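PDB 2QQZ: glyoxalase family protein, putative from Bacillus anthracis, which is of unknown function but belongs to the glyoxalase/bleomycin resistance protein/dioxygenase superfamily, whose members include metal-dependent enzymes and drug-binding proteins. Local coordinates for residues 16-30 / 109-121. Sequence-based numbering, arbitrary orientation.
With SO4 (sulfate ion), chain D.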
loop_
_atom_site.group_PDB
_atom_site.type_symbol
_atom_site.label_atom_id
_atom_site.label_comp_id
_atom_site.label_asym_id
_atom_site.label_seq_id
_atom_site.Cartn_x
_atom_site.Cartn_y
_atom_site.Cartn_z
ATOM N N VAL A 16 2.956 6.665 1.707
ATOM C CA VAL A 16 4.326 6.333 2.196
ATOM C C VAL A 16 4.841 7.555 2.971
ATOM O O VAL A 16 4.685 8.685 2.516
ATOM C CB VAL A 16 5.228 6.064 0.979
ATOM C CG1 VAL A 16 6.719 5.916 1.342
ATOM C CG2 VAL A 16 4.716 4.821 0.219
ATOM N N ALA A 17 5.402 7.340 4.153
ATOM C CA ALA A 17 5.780 8.488 4.986
ATOM C C ALA A 17 7.217 8.896 4.645
ATOM O O ALA A 17 7.991 8.075 4.112
ATOM C CB ALA A 17 5.624 8.149 6.424
ATOM N N ALA A 18 7.559 10.138 4.974
ATOM C CA ALA A 18 8.861 10.711 4.703
ATOM C C ALA A 18 9.033 11.899 5.622
ATOM O O ALA A 18 8.045 12.432 6.172
ATOM C CB ALA A 18 8.932 11.139 3.243
ATOM N N PRO A 19 10.281 12.326 5.836
ATOM C CA PRO A 19 10.414 13.484 6.711
ATOM C C PRO A 19 10.048 14.848 6.098
ATOM O O PRO A 19 9.993 15.005 4.870
ATOM C CB PRO A 19 11.902 13.472 7.090
ATOM C CG PRO A 19 12.595 12.700 6.004
ATOM C CD PRO A 19 11.575 11.770 5.398
ATOM N N VAL A 20 9.914 15.850 6.968
ATOM C CA VAL A 20 9.707 17.223 6.467
ATOM C C VAL A 20 10.871 17.569 5.528
ATOM O O VAL A 20 12.012 17.226 5.819
ATOM C CB VAL A 20 9.675 18.186 7.660
ATOM C CG1 VAL A 20 9.419 19.598 7.230
ATOM C CG2 VAL A 20 8.604 17.729 8.650
ATOM N N GLY A 21 10.598 18.262 4.427
ATOM C CA GLY A 21 11.643 18.655 3.479
ATOM C C GLY A 21 11.972 17.598 2.444
ATOM O O GLY A 21 12.905 17.761 1.687
ATOM N N CYS A 22 11.185 16.535 2.365
ATOM C CA CYS A 22 11.546 15.359 1.548
ATOM C C CYS A 22 11.353 15.543 0.033
ATOM O O CYS A 22 11.784 14.659 -0.738
ATOM C CB CYS A 22 10.675 14.152 1.949
ATOM S SG CYS A 22 8.894 14.494 1.604
ATOM N N GLU A 23 10.691 16.637 -0.390
ATOM C CA GLU A 23 10.117 16.705 -1.743
ATOM C C GLU A 23 11.153 16.546 -2.837
ATOM O O GLU A 23 10.901 15.864 -3.827
ATOM C CB GLU A 23 9.307 17.995 -1.935
ATOM C CG GLU A 23 8.027 18.096 -1.094
ATOM C CD GLU A 23 8.236 18.607 0.332
ATOM O OE1 GLU A 23 9.390 18.857 0.741
ATOM O OE2 GLU A 23 7.227 18.744 1.056
ATOM N N GLU A 24 12.316 17.173 -2.678
ATOM C CA GLU A 24 13.349 17.105 -3.714
ATOM C C GLU A 24 13.823 15.649 -3.908
ATOM O O GLU A 24 13.816 15.109 -5.039
ATOM C CB GLU A 24 14.537 17.964 -3.320
ATOM C CG GLU A 24 14.994 18.952 -4.347
ATOM C CD GLU A 24 16.147 19.791 -3.799
ATOM O OE1 GLU A 24 16.912 19.239 -2.958
ATOM O OE2 GLU A 24 16.286 20.995 -4.176
ATOM N N GLU A 25 14.206 15.028 -2.794
ATOM C CA GLU A 25 14.653 13.623 -2.780
ATOM C C GLU A 25 13.578 12.643 -3.244
ATOM O O GLU A 25 13.870 11.671 -3.936
ATOM C CB GLU A 25 15.147 13.228 -1.392
ATOM C CG GLU A 25 16.569 13.566 -1.172
ATOM C CD GLU A 25 17.126 12.867 0.052
ATOM O OE1 GLU A 25 18.076 12.053 -0.103
ATOM O OE2 GLU A 25 16.595 13.116 1.164
ATOM N N ALA A 26 12.329 12.898 -2.884
ATOM C CA ALA A 26 11.224 12.042 -3.310
ATOM C C ALA A 26 11.035 12.107 -4.847
ATOM O O ALA A 26 10.871 11.056 -5.518
ATOM C CB ALA A 26 9.929 12.455 -2.590
ATOM N N ARG A 27 11.069 13.333 -5.404
ATOM C CA ARG A 27 10.963 13.522 -6.849
ATOM C C ARG A 27 12.159 12.893 -7.546
ATOM O O ARG A 27 11.988 12.238 -8.575
ATOM C CB ARG A 27 10.783 15.010 -7.233
ATOM C CG ARG A 27 9.546 15.595 -6.581
ATOM C CD ARG A 27 9.040 16.902 -7.105
ATOM N NE ARG A 27 9.356 18.023 -6.254
ATOM C CZ ARG A 27 8.482 18.799 -5.605
ATOM N NH1 ARG A 27 8.969 19.805 -4.899
ATOM N NH2 ARG A 27 7.160 18.604 -5.663
ATOM N N ALA A 28 13.361 13.060 -6.987
ATOM C CA ALA A 28 14.532 12.437 -7.587
ATOM C C ALA A 28 14.387 10.899 -7.676
ATOM O O ALA A 28 14.776 10.285 -8.688
ATOM C CB ALA A 28 15.832 12.864 -6.860
ATOM N N PHE A 29 13.792 10.272 -6.661
ATOM C CA PHE A 29 13.715 8.836 -6.652
ATOM C C PHE A 29 12.441 8.298 -7.328
ATOM O O PHE A 29 12.535 7.562 -8.334
ATOM C CB PHE A 29 13.846 8.287 -5.229
ATOM C CG PHE A 29 13.730 6.785 -5.152
ATOM C CD1 PHE A 29 14.866 5.966 -5.342
ATOM C CD2 PHE A 29 12.500 6.196 -4.882
ATOM C CE1 PHE A 29 14.754 4.579 -5.236
ATOM C CE2 PHE A 29 12.383 4.808 -4.769
ATOM C CZ PHE A 29 13.526 4.013 -4.961
ATOM N N TYR A 30 11.270 8.704 -6.830
ATOM C CA TYR A 30 10.013 8.194 -7.356
ATOM C C TYR A 30 9.745 8.626 -8.788
ATOM O O TYR A 30 9.191 7.849 -9.601
ATOM C CB TYR A 30 8.840 8.568 -6.420
ATOM C CG TYR A 30 8.840 7.748 -5.171
ATOM C CD1 TYR A 30 8.356 6.423 -5.166
ATOM C CD2 TYR A 30 9.337 8.284 -3.980
ATOM C CE1 TYR A 30 8.384 5.653 -4.001
ATOM C CE2 TYR A 30 9.383 7.516 -2.807
ATOM C CZ TYR A 30 8.904 6.192 -2.830
ATOM O OH TYR A 30 8.898 5.422 -1.673
ATOM N N PHE A 109 11.838 -8.097 -6.420
ATOM C CA PHE A 109 12.982 -7.585 -5.673
ATOM C C PHE A 109 12.564 -6.345 -4.889
ATOM O O PHE A 109 11.524 -5.695 -5.215
ATOM C CB PHE A 109 14.165 -7.279 -6.606
ATOM C CG PHE A 109 13.932 -6.144 -7.583
ATOM C CD1 PHE A 109 14.219 -4.831 -7.225
ATOM C CD2 PHE A 109 13.445 -6.393 -8.861
ATOM C CE1 PHE A 109 14.047 -3.799 -8.120
ATOM C CE2 PHE A 109 13.240 -5.352 -9.784
ATOM C CZ PHE A 109 13.518 -4.062 -9.415
ATOM N N TYR A 110 13.375 -5.991 -3.887
ATOM C CA TYR A 110 13.080 -4.835 -3.038
ATOM C C TYR A 110 14.147 -3.804 -3.268
ATOM O O TYR A 110 15.290 -4.129 -3.572
ATOM C CB TYR A 110 13.112 -5.218 -1.565
ATOM C CG TYR A 110 12.325 -6.438 -1.228
ATOM C CD1 TYR A 110 10.941 -6.453 -1.396
ATOM C CD2 TYR A 110 12.936 -7.560 -0.671
ATOM C CE1 TYR A 110 10.185 -7.570 -1.079
ATOM C CE2 TYR A 110 12.166 -8.695 -0.320
ATOM C CZ TYR A 110 10.809 -8.688 -0.551
ATOM O OH TYR A 110 9.990 -9.769 -0.225
ATOM N N VAL A 111 13.767 -2.556 -3.082
ATOM C CA VAL A 111 14.705 -1.459 -2.960
ATOM C C VAL A 111 14.251 -0.640 -1.744
ATOM O O VAL A 111 13.121 -0.797 -1.264
ATOM C CB VAL A 111 14.733 -0.584 -4.233
ATOM C CG1 VAL A 111 14.919 -1.434 -5.456
ATOM C CG2 VAL A 111 13.436 0.205 -4.375
ATOM N N SER A 112 15.115 0.223 -1.256
ATOM C CA SER A 112 14.756 1.234 -0.270
ATOM C C SER A 112 14.678 2.595 -0.974
ATOM O O SER A 112 15.536 2.949 -1.791
ATOM C CB SER A 112 15.809 1.314 0.843
ATOM O OG SER A 112 15.828 0.091 1.592
ATOM N N ASP A 113 13.673 3.392 -0.659
ATOM C CA ASP A 113 13.672 4.774 -1.197
ATOM C C ASP A 113 14.716 5.597 -0.393
ATOM O O ASP A 113 15.386 5.042 0.495
ATOM C CB ASP A 113 12.263 5.426 -1.195
ATOM C CG ASP A 113 11.733 5.748 0.223
ATOM O OD1 ASP A 113 12.534 5.723 1.200
ATOM O OD2 ASP A 113 10.526 6.087 0.341
ATOM N N PRO A 114 14.884 6.898 -0.721
ATOM C CA PRO A 114 15.885 7.698 -0.037
ATOM C C PRO A 114 15.633 7.807 1.485
ATOM O O PRO A 114 16.576 8.165 2.206
ATOM C CB PRO A 114 15.723 9.060 -0.708
ATOM C CG PRO A 114 15.193 8.733 -1.981
ATOM C CD PRO A 114 14.205 7.710 -1.739
ATOM N N PHE A 115 14.452 7.424 1.995
ATOM C CA PHE A 115 14.135 7.682 3.421
ATOM C C PHE A 115 14.155 6.370 4.190
ATOM O O PHE A 115 13.926 6.347 5.402
ATOM C CB PHE A 115 12.760 8.347 3.564
ATOM C CG PHE A 115 12.516 9.391 2.515
ATOM C CD1 PHE A 115 13.302 10.572 2.499
ATOM C CD2 PHE A 115 11.608 9.163 1.492
ATOM C CE1 PHE A 115 13.146 11.521 1.475
ATOM C CE2 PHE A 115 11.427 10.139 0.422
ATOM C CZ PHE A 115 12.200 11.287 0.427
ATOM N N GLY A 116 14.480 5.287 3.478
ATOM C CA GLY A 116 14.623 4.006 4.085
ATOM C C GLY A 116 13.354 3.151 4.029
ATOM O O GLY A 116 13.347 2.080 4.637
ATOM N N ASN A 117 12.294 3.608 3.363
ATOM C CA ASN A 117 11.077 2.763 3.149
ATOM C C ASN A 117 11.356 1.671 2.098
ATOM O O ASN A 117 11.956 1.962 1.041
ATOM C CB ASN A 117 9.873 3.584 2.643
ATOM C CG ASN A 117 9.484 4.685 3.583
ATOM O OD1 ASN A 117 9.115 4.435 4.735
ATOM N ND2 ASN A 117 9.528 5.916 3.088
ATOM N N ARG A 118 10.981 0.443 2.429
ATOM C CA ARG A 118 10.998 -0.686 1.472
ATOM C C ARG A 118 9.873 -0.558 0.433
ATOM O O ARG A 118 8.706 -0.261 0.769
ATOM C CB ARG A 118 10.828 -1.982 2.209
ATOM C CG ARG A 118 10.710 -3.224 1.312
ATOM C CD ARG A 118 11.144 -4.480 2.146
ATOM N NE ARG A 118 12.617 -4.561 2.187
ATOM C CZ ARG A 118 13.315 -5.640 2.564
ATOM N NH1 ARG A 118 12.690 -6.743 2.981
ATOM N NH2 ARG A 118 14.640 -5.597 2.581
ATOM N N ILE A 119 10.228 -0.814 -0.818
ATOM C CA ILE A 119 9.295 -0.848 -1.957
ATOM C C ILE A 119 9.637 -2.173 -2.656
ATOM O O ILE A 119 10.833 -2.492 -2.787
ATOM C CB ILE A 119 9.631 0.271 -2.992
ATOM C CG1 ILE A 119 9.498 1.634 -2.330
ATOM C CG2 ILE A 119 8.744 0.144 -4.259
ATOM C CD1 ILE A 119 8.090 1.930 -1.771
ATOM N N GLU A 120 8.613 -2.899 -3.106
ATOM C CA GLU A 120 8.798 -4.130 -3.854
ATOM C C GLU A 120 8.313 -3.962 -5.287
ATOM O O GLU A 120 7.314 -3.249 -5.550
ATOM C CB GLU A 120 7.990 -5.215 -3.189
ATOM C CG GLU A 120 7.956 -6.561 -4.031
ATOM C CD GLU A 120 7.044 -7.566 -3.389
ATOM O OE1 GLU A 120 6.743 -7.391 -2.164
ATOM O OE2 GLU A 120 6.596 -8.507 -4.111
ATOM N N PHE A 121 9.075 -4.521 -6.223
ATOM C CA PHE A 121 8.709 -4.628 -7.627
ATOM C C PHE A 121 8.579 -6.096 -8.004
ATOM O O PHE A 121 9.434 -6.937 -7.613
ATOM C CB PHE A 121 9.744 -3.901 -8.457
ATOM C CG PHE A 121 9.852 -2.436 -8.115
ATOM C CD1 PHE A 121 8.833 -1.543 -8.467
ATOM C CD2 PHE A 121 10.941 -1.952 -7.409
ATOM C CE1 PHE A 121 8.928 -0.195 -8.170
ATOM C CE2 PHE A 121 11.014 -0.622 -7.093
ATOM C CZ PHE A 121 10.006 0.253 -7.477
HETATM S S SO4 D . 15.173 -8.734 5.065
HETATM O O1 SO4 D . 15.084 -8.555 3.632
HETATM O O2 SO4 D . 14.056 -9.487 5.601
HETATM O O3 SO4 D . 16.434 -9.445 5.277
HETATM O O4 SO4 D . 15.262 -7.475 5.761
HETATM O O HOH W 1 6.430 4.772 5.077
#
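Phe-115 inserts its ring between the end of strand 8-18 and the start of helix 23-33, and has more of its surface buried across the contact than any other residue. Ala-18 CB sits over one face, 4.0 Å from the ring centroid and 19° off its normal, a CH-pi contact; Pro-114 CB covers the opposite face. Pro-19 CD and Cys-22 CB approach obliquely, while Ala-26 CB lies at the edge in the ring plane.

One helical turn further on, Phe-29 receives Asp-113 CA over one ring face, 3.9 Å from the centroid, its chi1 of 178° (CG opposite the backbone N) carrying the ring out to the turn. Val-111 CG2 meets its edge, and Phe-29 CB packs on Pro-114 CG at 3.5 Å.

The polar centre is the Asp-113 carboxylate. Tyr-30 OH donates to the anti lone pair of Asp-113 OD2 at 2.7 Å, with ring and carboxylate planes nearly perpendicular. On the syn side the same oxygen accepts from Asn-117 ND2 (2.9 Å), a nearly straight bond lying in the amide plane. The other ND2 hydrogen goes to Ala-17 O at 2.8 Å, so this one nitrogen ties the turn to strand 8-18. A water joins Asn-117 OD1 to Ala-17 N, and OD1 also accepts from Ala-71 N, which fixes the amide's orientation.

Behind these contacts, Asp-113 OD1 is gripped from opposite faces of its plane by Phe-115 N and Asn-117 N. The Phe-115 N bond, 2.7 Å long, defines an Asx turn within the type I beta turn 113-116. The contact thus joins the turn between antiparallel strands 106-112 and 118-124 to strand 8-18 and helix 23-33, within a pair of mixed four-stranded sheets consistent with the vicinal oxygen chelate fold of the glyoxalase superfamily.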